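Local coordinates for hydrazine synthase alpha subunit (PDB 5C2V), which makes hydrazine as part of the hydrazine synthase complex, condensing hydroxylamine formed in the gamma subunit with ammonia, at residues A77-P82 with F91-V96; P50-E55 with T124-I129. All coordinates share one frame; numbering follows the deposited sequence.

Interaction 1 of 2, residues A77-P82 with F91-V96; sequences ATAFDP and FAFAGV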
# COMPACT_ATOMS: atom_id res chain seq x y z
N ALA D 77 -9.60 -43.15 -7.87
CA ALA D 77 -10.50 -42.51 -6.93
C ALA D 77 -10.48 -41.00 -7.14
O ALA D 77 -11.52 -40.34 -7.11
CB ALA D 77 -10.11 -42.85 -5.49
N THR D 78 -9.29 -40.46 -7.38
CA THR D 78 -9.11 -39.04 -7.64
C THR D 78 -8.22 -38.84 -8.86
O THR D 78 -7.10 -39.36 -8.90
CB THR D 78 -8.50 -38.31 -6.44
OG1 THR D 78 -9.34 -38.47 -5.29
CG2 THR D 78 -8.33 -36.83 -6.74
N ALA D 79 -8.71 -38.10 -9.85
CA ALA D 79 -7.92 -37.82 -11.04
C ALA D 79 -8.18 -36.41 -11.57
O ALA D 79 -9.33 -35.98 -11.66
CB ALA D 79 -8.20 -38.85 -12.11
N PHE D 80 -7.11 -35.72 -11.94
CA PHE D 80 -7.21 -34.33 -12.38
C PHE D 80 -5.95 -33.87 -13.11
O PHE D 80 -5.02 -34.65 -13.34
CB PHE D 80 -7.49 -33.41 -11.19
CG PHE D 80 -6.46 -33.50 -10.09
CD1 PHE D 80 -6.49 -34.54 -9.17
CD2 PHE D 80 -5.48 -32.54 -9.98
CE1 PHE D 80 -5.55 -34.62 -8.17
CE2 PHE D 80 -4.53 -32.61 -8.97
CZ PHE D 80 -4.57 -33.65 -8.06
N ASP D 81 -5.93 -32.58 -13.48
CA ASP D 81 -4.81 -31.96 -14.19
C ASP D 81 -4.44 -32.65 -15.51
O ASP D 81 -3.36 -33.22 -15.63
CB ASP D 81 -3.57 -31.90 -13.29
CG ASP D 81 -3.66 -30.80 -12.25
OD1 ASP D 81 -4.39 -29.82 -12.49
OD2 ASP D 81 -3.00 -30.93 -11.20
N PRO D 82 -5.34 -32.59 -16.51
CA PRO D 82 -5.04 -33.17 -17.82
C PRO D 82 -4.02 -32.36 -18.62
O PRO D 82 -4.12 -31.13 -18.65
CB PRO D 82 -6.40 -33.17 -18.53
CG PRO D 82 -7.42 -32.81 -17.48
CD PRO D 82 -6.68 -31.98 -16.48
N PHE D 91 -2.27 -38.51 -23.03
CA PHE D 91 -2.13 -37.40 -22.10
C PHE D 91 -1.58 -37.84 -20.75
O PHE D 91 -1.60 -39.02 -20.40
CB PHE D 91 -3.48 -36.69 -21.91
CG PHE D 91 -4.50 -37.51 -21.17
CD1 PHE D 91 -4.67 -37.35 -19.80
CD2 PHE D 91 -5.29 -38.42 -21.84
CE1 PHE D 91 -5.61 -38.10 -19.12
CE2 PHE D 91 -6.23 -39.17 -21.16
CZ PHE D 91 -6.39 -39.01 -19.80
N ALA D 92 -1.08 -36.86 -19.99
CA ALA D 92 -0.57 -37.10 -18.65
C ALA D 92 -1.43 -36.36 -17.64
O ALA D 92 -2.08 -35.36 -17.97
CB ALA D 92 0.88 -36.65 -18.54
N PHE D 93 -1.45 -36.85 -16.40
CA PHE D 93 -2.29 -36.27 -15.37
C PHE D 93 -1.82 -36.60 -13.96
O PHE D 93 -0.84 -37.33 -13.78
CB PHE D 93 -3.74 -36.73 -15.55
CG PHE D 93 -3.92 -38.22 -15.40
CD1 PHE D 93 -3.65 -39.08 -16.45
CD2 PHE D 93 -4.38 -38.76 -14.20
CE1 PHE D 93 -3.82 -40.45 -16.31
CE2 PHE D 93 -4.56 -40.12 -14.06
CZ PHE D 93 -4.28 -40.97 -15.11
N ALA D 94 -2.52 -36.06 -12.98
CA ALA D 94 -2.28 -36.40 -11.58
C ALA D 94 -3.44 -37.24 -11.08
O ALA D 94 -4.60 -36.95 -11.37
CB ALA D 94 -2.13 -35.14 -10.74
N GLY D 95 -3.13 -38.30 -10.33
CA GLY D 95 -4.18 -39.19 -9.88
C GLY D 95 -3.90 -39.97 -8.61
O GLY D 95 -2.75 -40.18 -8.22
N VAL D 96 -4.98 -40.40 -7.96
CA VAL D 96 -4.90 -41.29 -6.82
C VAL D 96 -5.56 -42.62 -7.18
O VAL D 96 -6.78 -42.69 -7.35
CB VAL D 96 -5.59 -40.70 -5.57
CG1 VAL D 96 -5.38 -41.61 -4.37
CG2 VAL D 96 -5.06 -39.31 -5.29
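Ala94 packs its methyl against the flat of the Phe80 ring where two neighbouring strands pair as a beta hairpin. Strands 76-84 and 90-97 are the first two of a four-stranded antiparallel sheet, a blade of the N-terminal beta-propeller. The CH-pi contact puts Ala94 CB 4.1 Å from the ring centroid, over the face but displaced toward the rim. Alanine suits this place because its methyl is small enough to lie under the ring. A chi1 of 57° sets Phe80 CG between the backbone N and the carbonyl carbon, and the end of the ring comes nearer Ala94. On the same face, Val96 CG2 meets Thr78 CB at 3.8 Å, two beta-branched side chains side by side.

Beneath these groups runs the backbone ladder. Phe80 and Ala94 form a hydrogen-bonded pair, with Phe80 N to Ala94 O and Ala94 N to Phe80 O both 2.9 Å. Thr78 O takes the amide of Val96. At the Val96 end of the pairing, Ala77 and Thr78 both face Val96, a classic beta bulge in which both amides point weak bonds at Val96 O. Past Phe80 the ladder is interrupted: Asp81 has a positive phi of 56°, and its O lies 3.2 Å from Phe93 CA in a CA-H...O contact. Pairing resumes between Ala92 and Cys83.

Outside the pair, Thr78 OG1 accepts the amide of Gly56, Gly95 O receives Trp106 NE1 from the next strand, and Phe76 meets the Phe93 ring edge-to-face. The face carrying Ala79 and Gly95 suits small residues, since the CE2 corner of the Phe93 ring reaches it: Phe93 CE2 lies 4.3 Å from Ala79 CB and 4.3 Å from Gly95 CA.

Interaction 2 of 2, residues P50-E55 with T124-I129; sequences PHYIPE and TCRSPI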
# COMPACT_ATOMS: atom_id res chain seq x y z
N PRO D 50 -1.88 -23.89 -4.20
CA PRO D 50 -1.66 -24.95 -5.19
C PRO D 50 -1.91 -26.36 -4.68
O PRO D 50 -2.01 -27.28 -5.49
CB PRO D 50 -0.19 -24.79 -5.56
CG PRO D 50 0.42 -24.28 -4.33
CD PRO D 50 -0.59 -23.34 -3.74
N HIS D 51 -2.03 -26.54 -3.37
CA HIS D 51 -2.12 -27.90 -2.87
C HIS D 51 -3.58 -28.25 -3.01
O HIS D 51 -4.43 -27.88 -2.21
CB HIS D 51 -1.65 -27.97 -1.41
CG HIS D 51 -1.81 -29.32 -0.77
ND1 HIS D 51 -0.97 -30.38 -1.03
CD2 HIS D 51 -2.71 -29.77 0.14
CE1 HIS D 51 -1.34 -31.42 -0.32
NE2 HIS D 51 -2.40 -31.08 0.40
N TYR D 52 -3.83 -29.00 -4.08
CA TYR D 52 -5.17 -29.21 -4.58
C TYR D 52 -5.33 -30.67 -4.96
O TYR D 52 -4.72 -31.14 -5.92
CB TYR D 52 -5.42 -28.27 -5.76
CG TYR D 52 -6.73 -28.43 -6.50
CD1 TYR D 52 -7.91 -27.95 -5.96
CD2 TYR D 52 -6.77 -29.01 -7.76
CE1 TYR D 52 -9.11 -28.08 -6.64
CE2 TYR D 52 -7.96 -29.14 -8.45
CZ TYR D 52 -9.13 -28.67 -7.88
OH TYR D 52 -10.31 -28.80 -8.56
N ILE D 53 -6.18 -31.37 -4.22
CA ILE D 53 -6.42 -32.78 -4.48
C ILE D 53 -7.93 -32.98 -4.44
O ILE D 53 -8.48 -33.38 -3.42
CB ILE D 53 -5.73 -33.70 -3.45
CG1 ILE D 53 -4.27 -33.28 -3.25
CG2 ILE D 53 -5.81 -35.15 -3.90
CD1 ILE D 53 -3.52 -34.15 -2.26
N PRO D 54 -8.59 -32.69 -5.57
CA PRO D 54 -10.05 -32.72 -5.64
C PRO D 54 -10.57 -34.14 -5.50
O PRO D 54 -10.90 -34.78 -6.50
CB PRO D 54 -10.34 -32.14 -7.03
CG PRO D 54 -9.12 -32.43 -7.82
CD PRO D 54 -7.98 -32.31 -6.85
N GLU D 55 -10.61 -34.62 -4.27
CA GLU D 55 -11.01 -35.99 -3.97
C GLU D 55 -12.36 -36.35 -4.58
O GLU D 55 -13.34 -35.62 -4.41
CB GLU D 55 -11.05 -36.20 -2.45
CG GLU D 55 -11.56 -37.56 -2.02
CD GLU D 55 -11.46 -37.77 -0.52
OE1 GLU D 55 -10.50 -37.26 0.09
OE2 GLU D 55 -12.35 -38.43 0.05
N THR D 124 3.09 -35.40 -2.60
CA THR D 124 2.03 -35.12 -3.57
C THR D 124 2.60 -34.61 -4.90
O THR D 124 3.59 -33.89 -4.92
CB THR D 124 1.05 -34.07 -3.01
OG1 THR D 124 0.69 -34.41 -1.67
CG2 THR D 124 -0.21 -33.98 -3.87
N CYS D 125 1.96 -34.99 -6.01
CA CYS D 125 2.37 -34.55 -7.34
C CYS D 125 1.17 -34.09 -8.17
O CYS D 125 0.10 -34.69 -8.10
CB CYS D 125 3.10 -35.67 -8.08
SG CYS D 125 4.47 -36.41 -7.18
N ARG D 126 1.35 -33.02 -8.94
CA ARG D 126 0.30 -32.55 -9.84
C ARG D 126 0.81 -31.63 -10.96
O ARG D 126 1.99 -31.28 -11.01
CB ARG D 126 -0.78 -31.82 -9.04
CG ARG D 126 -0.29 -30.60 -8.27
CD ARG D 126 -1.43 -29.92 -7.53
NE ARG D 126 -2.49 -29.49 -8.44
CZ ARG D 126 -2.60 -28.25 -8.92
NH1 ARG D 126 -1.73 -27.32 -8.57
NH2 ARG D 126 -3.60 -27.95 -9.74
N SER D 127 -0.12 -31.25 -11.83
CA SER D 127 0.14 -30.41 -13.00
C SER D 127 1.35 -30.83 -13.84
O SER D 127 2.30 -30.06 -13.98
CB SER D 127 0.31 -28.95 -12.56
OG SER D 127 -0.88 -28.44 -12.00
N PRO D 128 1.33 -32.05 -14.39
CA PRO D 128 2.42 -32.48 -15.28
C PRO D 128 2.29 -31.88 -16.68
O PRO D 128 1.18 -31.70 -17.17
CB PRO D 128 2.25 -34.00 -15.32
CG PRO D 128 0.79 -34.20 -15.17
CD PRO D 128 0.29 -33.09 -14.28
N ILE D 129 3.42 -31.59 -17.31
CA ILE D 129 3.43 -31.15 -18.71
C ILE D 129 4.56 -31.83 -19.47
O ILE D 129 5.55 -32.27 -18.87
CB ILE D 129 3.60 -29.62 -18.85
CG1 ILE D 129 4.90 -29.16 -18.19
CG2 ILE D 129 2.40 -28.88 -18.26
CD1 ILE D 129 5.22 -27.70 -18.42
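Arg126 sets its guanidinium against Tyr52 and beside the carbonyl of Pro50, bringing strand 124-131 of the following sheet, probably the next propeller blade, against the loop 50-55. No hydrogen bond joins the two segments, so the contact rests on polar proximity and van der Waals packing.

The polar part centres on arginine. Pro50 O lies 3.1 Å from Arg126 NH1, but the angle is too poor for a hydrogen bond; the carbonyl's negative end should nonetheless favour the cation. Arg126 NH2 makes a weak bond to Tyr49 OH, and NE is engaged by Asp81. An arginine suits the spot because its long chain, bent at chi3 (-59°), offers several donors to different neighbours within a buried setting.

Other groups pack on the guanidinium faces. Tyr52 CB sits 4.1 Å above one face, toward its rim, while Ser127 OG lies over the centre of the opposite face. The tyrosine ring itself stands 78° from the guanidinium plane, with Tyr52 CD2 3.9 Å from Arg126 NH2. Pro54 CD rests over one face of that ring, and the hydroxyl beyond it bonds Asp44 OD1.

The apolar contact lies at Thr124: Ile53 CD1 meets Thr124 CG2 tip to tip at 3.7 Å. Beside them the His51 ring turns its edge to the threonine, CE1 being 3.9 Å from Thr124 OG1 in the ring plane. His51 ND1, next to that CE1, is hydrogen-bonded to Tyr185 OH, and the ring stacks on Tyr183.

Pro54 centres an inverse gamma turn that leads the loop on toward strand 58-63. Strand 124-131 itself pairs antiparallel with strand 154-171, and the side chains of Pro50 and Ser127 touch strand 228-233 of a further sheet.

The two contacts lie with their centres about 8 Å apart and touch along their border. Asp81, on strand 76-84 of the hairpin in interaction 1, joins them: its OD2 lies 3.2 Å from Arg126 NE in a salt bridge and 3.0 Å from Ser127 N in a probable hydrogen bond, so one carboxylate oxygen links the hairpin to the neighbouring sheet. Nearer the start of the 77-82 segment, Thr78 CG2 packs 3.3 Å from Pro54 O of the 50-55 loop. The bound trimethyl glycine is nearer interaction 1, about 5 Å from the side chain of Ala77, than interaction 2, where the side chain of Ile53 is about 12 Å from it.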